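Local coordinates for aphrodisin (Mesocricetus auratus, PDB 1E5P), which acts as a secreted aphrodisiac pheromone of the lipocalin family that elicits copulatory behaviour in male hamsters, at residues E5-W10 and F33-C38. Numbering follows the deposited sequence. Where two conformers were deposited one is given.
Sequences ELQGKW and FRHIDC
Residues 8-9 pair antiparallel with 35-36 where strands 8-17 and 32-39 join in the lipocalin barrel. Gly8 and Ile36 form a hydrogen-bonded pair: Gly8 N donates to Ile36 O and Ile36 N to Gly8 O, both in the carbonyl plane. Lys9 and His35 form the non-hydrogen-bonded pair. Trp10 N adds a longer bond to Arg34 O, 3.2 Å, from above the carbonyl plane. Arg34 and His35 form a classic beta bulge opposite Thr48 on strand 44-53.

Gln7 extends the ladder with its side chain. CG is anti to the backbone N (chi1 171°), and OE1 accepts a nearly straight bond from Cys38 N, 2.8 Å. NE2 bonds Asp37 OD1 at 2.9 Å, meeting it from above the carboxylate plane. The His35 ring lies over the Gly8 peptide, with Gly8 O 3.4 Å above the ring plane. A water joins His35 NE2 to Gln7 NE2. An alanine at His35 would remove the ring over the Gly8 peptide and the NE2 that holds the water, and would probably loosen the outer face here.

On the face opposite Lys9 and His35, Ile36 packs against Leu6 and Trp10. Ile36 CD1 meets Trp10 CD1 at 3.8 Å. Trp10 NE1 donates to Leu6 O, 2.8 Å, which ties the indole back to the 3-10 turn. Ile92 of strand 91-99 also touches Leu6, Trp10 and Ile36.

The contact thus has an apolar inner side and a polar outer side, where the Gln7 amide accepts from a backbone N-H and donates to a carboxylate.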
ATOM      1  N   GLU A   5      -9.521  12.175   4.053  1.00 38.04           N
ATOM      2  CA  GLU A   5      -8.287  12.745   3.562  1.00 38.77           C
ATOM      3  C   GLU A   5      -7.551  11.780   2.629  1.00 37.41           C
ATOM      4  O   GLU A   5      -6.472  12.079   2.114  1.00 38.44           O
ATOM      5  CB  GLU A   5      -7.337  13.036   4.741  1.00 42.44           C
ATOM      6  CG  GLU A   5      -7.843  14.091   5.700  1.00 46.58           C
ATOM      7  CD  GLU A   5      -7.211  13.994   7.078  1.00 49.89           C
ATOM      8  OE1 GLU A   5      -5.971  14.006   7.175  1.00 50.87           O
ATOM      9  OE2 GLU A   5      -7.986  13.899   8.058  1.00 52.05           O
ATOM     10  N   LEU A   6      -8.132  10.608   2.438  1.00 35.70           N
ATOM     11  CA  LEU A   6      -7.566   9.577   1.587  1.00 34.00           C
ATOM     12  C   LEU A   6      -7.906   9.791   0.121  1.00 33.20           C
ATOM     13  O   LEU A   6      -7.178   9.297  -0.761  1.00 32.81           O
ATOM     14  CB  LEU A   6      -8.044   8.200   2.043  1.00 35.31           C
ATOM     15  CG  LEU A   6      -7.672   7.692   3.426  1.00 36.74           C
ATOM     16  CD1 LEU A   6      -8.373   6.361   3.703  1.00 38.38           C
ATOM     17  CD2 LEU A   6      -6.176   7.552   3.609  1.00 37.19           C
ATOM     18  N   GLN A   7      -8.964  10.501  -0.205  1.00 32.12           N
ATOM     19  CA  GLN A   7      -9.406  10.728  -1.577  1.00 31.91           C
ATOM     20  C   GLN A   7      -8.461  11.495  -2.482  1.00 31.23           C
ATOM     21  O   GLN A   7      -7.932  12.541  -2.084  1.00 32.51           O
ATOM     22  CB  GLN A   7     -10.747  11.494  -1.480  1.00 33.55           C
ATOM     23  CG  GLN A   7     -11.286  12.017  -2.792  1.00 33.62           C
ATOM     24  CD  GLN A   7     -12.214  11.072  -3.517  1.00 32.15           C
ATOM     25  OE1 GLN A   7     -13.161  10.529  -2.936  1.00 31.41           O
ATOM     26  NE2 GLN A   7     -11.947  10.893  -4.809  0.50 30.39           N
ATOM     27  N   GLY A   8      -8.217  11.010  -3.711  1.00 28.47           N
ATOM     28  CA  GLY A   8      -7.392  11.681  -4.683  1.00 25.08           C
ATOM     29  C   GLY A   8      -6.399  10.799  -5.435  1.00 23.29           C
ATOM     30  O   GLY A   8      -6.419   9.581  -5.317  1.00 21.45           O
ATOM     31  N   LYS A   9      -5.576  11.431  -6.257  1.00 23.13           N
ATOM     32  CA  LYS A   9      -4.549  10.740  -7.043  1.00 22.88           C
ATOM     33  C   LYS A   9      -3.366  10.425  -6.126  1.00 21.21           C
ATOM     34  O   LYS A   9      -2.950  11.215  -5.277  1.00 21.29           O
ATOM     35  CB  LYS A   9      -4.083  11.645  -8.174  1.00 27.23           C
ATOM     36  CG  LYS A   9      -2.812  11.214  -8.881  1.00 33.13           C
ATOM     37  CD  LYS A   9      -2.429  12.269  -9.918  0.70 36.81           C
ATOM     38  CE  LYS A   9      -2.104  11.627 -11.255  1.00 39.82           C
ATOM     39  NZ  LYS A   9      -1.815  12.673 -12.285  0.50 40.24           N
ATOM     40  N   TRP A  10      -2.868   9.186  -6.221  1.00 19.25           N
ATOM     41  CA  TRP A  10      -1.746   8.760  -5.394  1.00 18.81           C
ATOM     42  C   TRP A  10      -0.894   7.740  -6.184  1.00 19.25           C
ATOM     43  O   TRP A  10      -1.433   7.063  -7.057  1.00 19.24           O
ATOM     44  CB  TRP A  10      -2.207   8.005  -4.139  1.00 20.03           C
ATOM     45  CG  TRP A  10      -3.004   8.822  -3.181  1.00 21.75           C
ATOM     46  CD1 TRP A  10      -4.373   8.870  -3.090  1.00 23.54           C
ATOM     47  CD2 TRP A  10      -2.497   9.745  -2.207  1.00 21.41           C
ATOM     48  NE1 TRP A  10      -4.735   9.771  -2.107  1.00 23.79           N
ATOM     49  CE2 TRP A  10      -3.608  10.314  -1.557  1.00 22.76           C
ATOM     50  CE3 TRP A  10      -1.210  10.120  -1.830  1.00 21.03           C
ATOM     51  CZ2 TRP A  10      -3.459  11.252  -0.532  1.00 23.58           C
ATOM     52  CZ3 TRP A  10      -1.069  11.059  -0.817  1.00 21.92           C
ATOM     53  CH2 TRP A  10      -2.193  11.599  -0.190  1.00 23.60           C
ATOM     54  N   PHE A  33      -0.096   2.344  -6.861  1.00 16.44           N
ATOM     55  CA  PHE A  33      -1.331   3.126  -6.757  1.00 16.73           C
ATOM     56  C   PHE A  33      -1.543   4.061  -7.947  1.00 16.77           C
ATOM     57  O   PHE A  33      -0.600   4.538  -8.572  1.00 16.49           O
ATOM     58  CB  PHE A  33      -1.275   4.058  -5.525  1.00 18.16           C
ATOM     59  CG  PHE A  33      -1.734   3.547  -4.213  1.00 21.71           C
ATOM     60  CD1 PHE A  33      -3.078   3.336  -3.937  1.00 23.96           C
ATOM     61  CD2 PHE A  33      -0.820   3.337  -3.188  1.00 24.25           C
ATOM     62  CE1 PHE A  33      -3.488   2.894  -2.697  1.00 24.19           C
ATOM     63  CE2 PHE A  33      -1.225   2.893  -1.938  1.00 24.76           C
ATOM     64  CZ  PHE A  33      -2.558   2.665  -1.709  1.00 24.67           C
ATOM     65  N   ARG A  34      -2.828   4.355  -8.202  1.00 16.82           N
ATOM     66  CA  ARG A  34      -3.206   5.412  -9.126  1.00 17.05           C
ATOM     67  C   ARG A  34      -4.245   6.339  -8.474  1.00 18.39           C
ATOM     68  O   ARG A  34      -4.147   7.556  -8.699  1.00 19.68           O
ATOM     69  CB  ARG A  34      -3.784   4.883 -10.445  1.00 18.09           C
ATOM     70  CG  ARG A  34      -2.721   4.179 -11.322  1.00 19.44           C
ATOM     71  CD  ARG A  34      -1.780   5.206 -11.916  1.00 20.84           C
ATOM     72  NE  ARG A  34      -0.743   4.695 -12.837  1.00 20.10           N
ATOM     73  CZ  ARG A  34       0.450   4.301 -12.385  1.00 20.38           C
ATOM     74  NH1 ARG A  34       0.746   4.339 -11.094  1.00 20.28           N
ATOM     75  NH2 ARG A  34       1.381   3.894 -13.252  1.00 21.85           N
ATOM     76  N   HIS A  35      -5.164   5.817  -7.662  1.00 16.83           N
ATOM     77  CA  HIS A  35      -6.204   6.744  -7.145  1.00 18.19           C
ATOM     78  C   HIS A  35      -6.954   6.080  -6.015  1.00 17.94           C
ATOM     79  O   HIS A  35      -6.981   4.848  -5.938  1.00 17.96           O
ATOM     80  CB  HIS A  35      -7.222   6.968  -8.297  1.00 21.32           C
ATOM     81  CG  HIS A  35      -7.932   8.294  -8.195  1.00 25.02           C
ATOM     82  ND1 HIS A  35      -7.409   9.435  -8.766  1.00 28.47           N
ATOM     83  CD2 HIS A  35      -9.071   8.665  -7.590  1.00 27.45           C
ATOM     84  CE1 HIS A  35      -8.211  10.463  -8.529  1.00 29.33           C
ATOM     85  NE2 HIS A  35      -9.229  10.027  -7.805  1.00 29.51           N
ATOM     86  N   ILE A  36      -7.526   6.893  -5.117  1.00 18.10           N
ATOM     87  CA  ILE A  36      -8.373   6.387  -4.057  1.00 18.04           C
ATOM     88  C   ILE A  36      -9.662   7.248  -4.117  1.00 18.55           C
ATOM     89  O   ILE A  36      -9.527   8.458  -4.226  1.00 20.35           O
ATOM     90  CB  ILE A  36      -7.744   6.551  -2.667  1.00 18.70           C
ATOM     91  CG1 ILE A  36      -6.493   5.656  -2.560  1.00 19.23           C
ATOM     92  CG2 ILE A  36      -8.748   6.191  -1.573  1.00 19.52           C
ATOM     93  CD1 ILE A  36      -5.746   5.829  -1.245  1.00 22.36           C
ATOM     94  N   ASP A  37     -10.792   6.574  -4.145  1.00 18.98           N
ATOM     95  CA  ASP A  37     -12.087   7.312  -4.131  1.00 20.12           C
ATOM     96  C   ASP A  37     -12.796   6.873  -2.859  1.00 21.04           C
ATOM     97  O   ASP A  37     -12.867   5.669  -2.595  1.00 22.11           O
ATOM     98  CB  ASP A  37     -12.904   6.998  -5.383  1.00 25.12           C
ATOM     99  CG  ASP A  37     -12.221   7.589  -6.607  1.00 28.55           C
ATOM    100  OD1 ASP A  37     -12.330   8.812  -6.817  1.00 30.38           O
ATOM    101  OD2 ASP A  37     -11.553   6.831  -7.325  1.00 33.55           O
ATOM    102  N   CYS A  38     -13.318   7.832  -2.100  1.00 21.43           N
ATOM    103  CA  CYS A  38     -14.006   7.529  -0.853  1.00 22.16           C
ATOM    104  C   CYS A  38     -15.523   7.675  -1.002  1.00 23.43           C
ATOM    105  O   CYS A  38     -15.953   8.580  -1.723  1.00 24.13           O
ATOM    106  CB  CYS A  38     -13.609   8.581   0.224  1.00 24.37           C
ATOM    107  SG  CYS A  38     -11.956   8.247   0.890  0.70 24.97           S
TER
HETATM  108  O   HOH W   1     -10.113  12.731  -6.806  1.00 59.82           O